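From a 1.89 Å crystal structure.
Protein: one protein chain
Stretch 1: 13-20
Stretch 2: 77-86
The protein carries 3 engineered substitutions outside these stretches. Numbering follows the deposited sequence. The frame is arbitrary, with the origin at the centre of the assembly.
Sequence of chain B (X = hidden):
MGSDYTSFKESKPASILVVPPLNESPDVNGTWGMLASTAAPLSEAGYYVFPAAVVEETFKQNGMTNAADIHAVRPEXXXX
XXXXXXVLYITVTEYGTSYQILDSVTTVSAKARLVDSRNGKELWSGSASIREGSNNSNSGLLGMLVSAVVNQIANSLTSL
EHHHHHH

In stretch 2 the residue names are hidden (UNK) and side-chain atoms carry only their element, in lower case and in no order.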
# COMPACT_ATOMS: atom_id res chain seq x y z
N PRO B 13 3.53 8.51 21.48
CA PRO B 13 3.80 9.79 20.82
C PRO B 13 2.53 10.43 20.25
O PRO B 13 1.81 9.78 19.50
CB PRO B 13 4.75 9.40 19.68
CG PRO B 13 4.35 7.99 19.34
CD PRO B 13 3.97 7.36 20.66
N ALA B 14 2.26 11.68 20.61
CA ALA B 14 1.08 12.37 20.09
C ALA B 14 1.43 13.26 18.89
O ALA B 14 0.83 13.12 17.83
CB ALA B 14 0.37 13.17 21.19
N SER B 15 2.42 14.14 19.06
CA SER B 15 2.80 15.06 17.99
C SER B 15 3.98 14.56 17.13
O SER B 15 5.03 14.19 17.64
CB SER B 15 3.11 16.46 18.53
OG SER B 15 4.32 16.49 19.25
N ILE B 16 3.79 14.58 15.82
CA ILE B 16 4.77 14.02 14.91
C ILE B 16 5.22 15.04 13.89
O ILE B 16 4.40 15.58 13.14
CB ILE B 16 4.20 12.83 14.16
CG1 ILE B 16 3.89 11.68 15.13
CG2 ILE B 16 5.16 12.37 13.07
CD1 ILE B 16 3.31 10.46 14.42
N LEU B 17 6.52 15.28 13.87
CA LEU B 17 7.17 16.07 12.82
C LEU B 17 7.55 15.16 11.65
O LEU B 17 8.34 14.23 11.80
CB LEU B 17 8.43 16.76 13.37
CG LEU B 17 9.24 17.60 12.38
CD1 LEU B 17 8.41 18.77 11.90
CD2 LEU B 17 10.56 18.09 13.00
N VAL B 18 6.96 15.41 10.49
CA VAL B 18 7.40 14.74 9.28
C VAL B 18 8.35 15.66 8.54
O VAL B 18 7.98 16.75 8.10
CB VAL B 18 6.22 14.33 8.37
CG1 VAL B 18 6.74 13.41 7.27
CG2 VAL B 18 5.14 13.64 9.22
N VAL B 19 9.60 15.22 8.42
CA VAL B 19 10.58 16.02 7.71
C VAL B 19 10.52 15.67 6.22
O VAL B 19 10.04 14.60 5.86
CB VAL B 19 12.02 15.80 8.24
CG1 VAL B 19 12.14 16.29 9.70
CG2 VAL B 19 12.42 14.36 8.10
N PRO B 20 10.98 16.59 5.37
CA PRO B 20 11.03 16.32 3.93
C PRO B 20 11.68 14.97 3.67
O PRO B 20 12.78 14.72 4.16
CB PRO B 20 11.90 17.45 3.39
CG PRO B 20 11.64 18.58 4.32
CD PRO B 20 11.40 17.96 5.69
N UNK B 77 17.58 18.50 18.43
CA UNK B 77 17.60 19.84 17.87
C UNK B 77 16.25 20.16 17.23
O UNK B 77 15.71 21.26 17.40
c UNK B 77 20.12 19.83 17.36
c UNK B 77 21.93 21.21 18.42
c UNK B 77 20.44 20.95 18.35
c UNK B 77 18.70 19.96 16.82
n UNK B 77 22.70 19.94 18.58
N UNK B 78 15.71 19.20 16.48
CA UNK B 78 14.38 19.37 15.90
C UNK B 78 13.36 19.68 16.98
O UNK B 78 12.54 20.59 16.83
c UNK B 78 14.28 16.66 13.11
c UNK B 78 14.85 17.84 13.90
c UNK B 78 13.95 18.14 15.10
c UNK B 78 14.98 19.07 13.04
N UNK B 79 13.43 18.94 18.09
CA UNK B 79 12.52 19.18 19.21
C UNK B 79 12.66 20.59 19.79
O UNK B 79 11.67 21.19 20.19
c UNK B 79 12.23 18.98 22.74
c UNK B 79 11.90 18.42 21.55
c UNK B 79 10.10 18.47 22.82
n UNK B 79 11.09 19.00 23.51
c UNK B 79 12.71 18.14 20.33
n UNK B 79 10.56 18.12 21.63
N UNK B 80 13.89 21.10 19.84
CA UNK B 80 14.14 22.47 20.29
C UNK B 80 13.40 23.48 19.41
O UNK B 80 12.99 24.54 19.88
n UNK B 80 18.15 23.92 21.46
c UNK B 80 15.64 22.81 20.29
o UNK B 80 18.86 21.80 21.28
c UNK B 80 17.94 22.61 21.37
c UNK B 80 16.48 22.15 21.39
N UNK B 81 13.25 23.15 18.13
CA UNK B 81 12.59 24.08 17.21
C UNK B 81 11.08 23.95 17.23
O UNK B 81 10.36 24.94 17.36
c UNK B 81 14.54 24.30 15.66
c UNK B 81 13.08 23.89 15.77
c UNK B 81 12.17 24.68 14.81
c UNK B 81 15.23 23.83 14.38
N UNK B 82 10.59 22.72 17.11
CA UNK B 82 9.17 22.49 16.89
C UNK B 82 8.37 22.05 18.13
O UNK B 82 7.14 22.16 18.14
c UNK B 82 11.10 21.73 12.68
c UNK B 82 10.25 22.46 11.85
c UNK B 82 9.01 22.84 12.30
c UNK B 82 8.61 22.51 13.59
c UNK B 82 9.00 21.41 15.82
c UNK B 82 10.69 21.40 13.97
c UNK B 82 9.45 21.80 14.44
N UNK B 83 9.05 21.51 19.13
CA UNK B 83 8.35 20.99 20.31
C UNK B 83 7.66 19.66 20.08
O UNK B 83 6.81 19.25 20.87
N UNK B 84 8.01 18.98 18.98
CA UNK B 84 7.45 17.69 18.62
C UNK B 84 7.89 16.51 19.52
O UNK B 84 9.03 16.45 19.95
c UNK B 84 7.79 17.36 17.15
n UNK B 84 9.97 18.44 17.13
o UNK B 84 9.83 16.29 16.51
c UNK B 84 9.29 17.32 16.90
N UNK B 85 6.99 15.57 19.76
CA UNK B 85 7.34 14.35 20.50
C UNK B 85 8.18 13.39 19.65
O UNK B 85 9.07 12.71 20.16
o UNK B 85 5.77 15.13 22.80
c UNK B 85 5.23 14.45 21.91
o UNK B 85 3.99 14.41 21.74
c UNK B 85 6.09 13.62 20.98
N UNK B 86 7.88 13.29 18.36
CA UNK B 86 8.57 12.33 17.53
C UNK B 86 8.84 12.87 16.14
O UNK B 86 8.22 13.84 15.71
c UNK B 86 7.78 11.02 17.45

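Position 77 lies in a helix that begins earlier in the chain. Four carbons run in a row and end in a nitrogen. They do not reach stretch 1. This is Lys-77.

Position 78 has four carbons, forked at the second, and points toward stretch 1. It touches Leu-17 and Val-19. This is Leu-78. Its CD1 lies 4.0 Å from Leu-17 CD2 and 4.0 Å from Val-19 CG1, so it packs in the apolar part of the contact.

Position 79 carries one carbon and then a five-membered ring of three carbons and two nitrogens. It does not touch stretch 1. This is His-79.

Position 80 has three carbons, the third bearing one oxygen and one nitrogen. It is out of reach of stretch 1. Two carbons before the amide make it Gln-80.

Position 81 has four carbons, forked at the first, with one arm two carbons long. It is also out of reach. This is Ile-81.

Position 82 has one carbon and a six-carbon ring with no further atom on it. Leu-17 lies over a face of the ring. This is Phe-82. Leu-17 CD1 sits almost on the ring normal, a CH-pi contact, and Leu-17 CD2 comes within 3.5 Å of Phe-82 CD2.

Position 83 has no side-chain atoms and is Gly-83. It leaves helical geometry with positive phi, which by itself favours glycine.

Position 84 has two carbons, the second bearing one oxygen and one nitrogen. Its oxygen end touches Leu-17 of stretch 1. This is Asn-84. Its OD1 lies 3.5 Å from Leu-17 CB. Its backbone O accepts a hydrogen bond from His-79 ND1 at 2.8 Å, which ties the turn back to the helix.

Position 85 has two carbons, the second bearing two oxygens. The acid faces backbone NH groups of stretch 1. This is Asp-85. Its OD2 accepts a nearly straight hydrogen bond from Ser-15 N at 3.1 Å and a weak one from Ala-14 N at 3.4 Å. In return, Asp-85 N donates to Ser-15 OG at 2.9 Å.

Position 86 has one carbon, 4.1 Å from Pro-13 CB. This is Ala-86.

The contact joins a parallel strand pairing to an apolar cluster. Ile-16 and Ala-86 form the bridge, with their side chains on the same face of the sheet. Ala-86 N donates to Ser-15 O at 3.1 Å, and Leu-17 N donates to Ala-86 O at 2.9 Å. Asp-85 and Ser-15 add side-chain bonds beside this pairing. Leu-17 then packs against Leu-78 and Phe-82, which holds the helix against the strand.

Stretch 2 77-86: KLHQIFGNDA
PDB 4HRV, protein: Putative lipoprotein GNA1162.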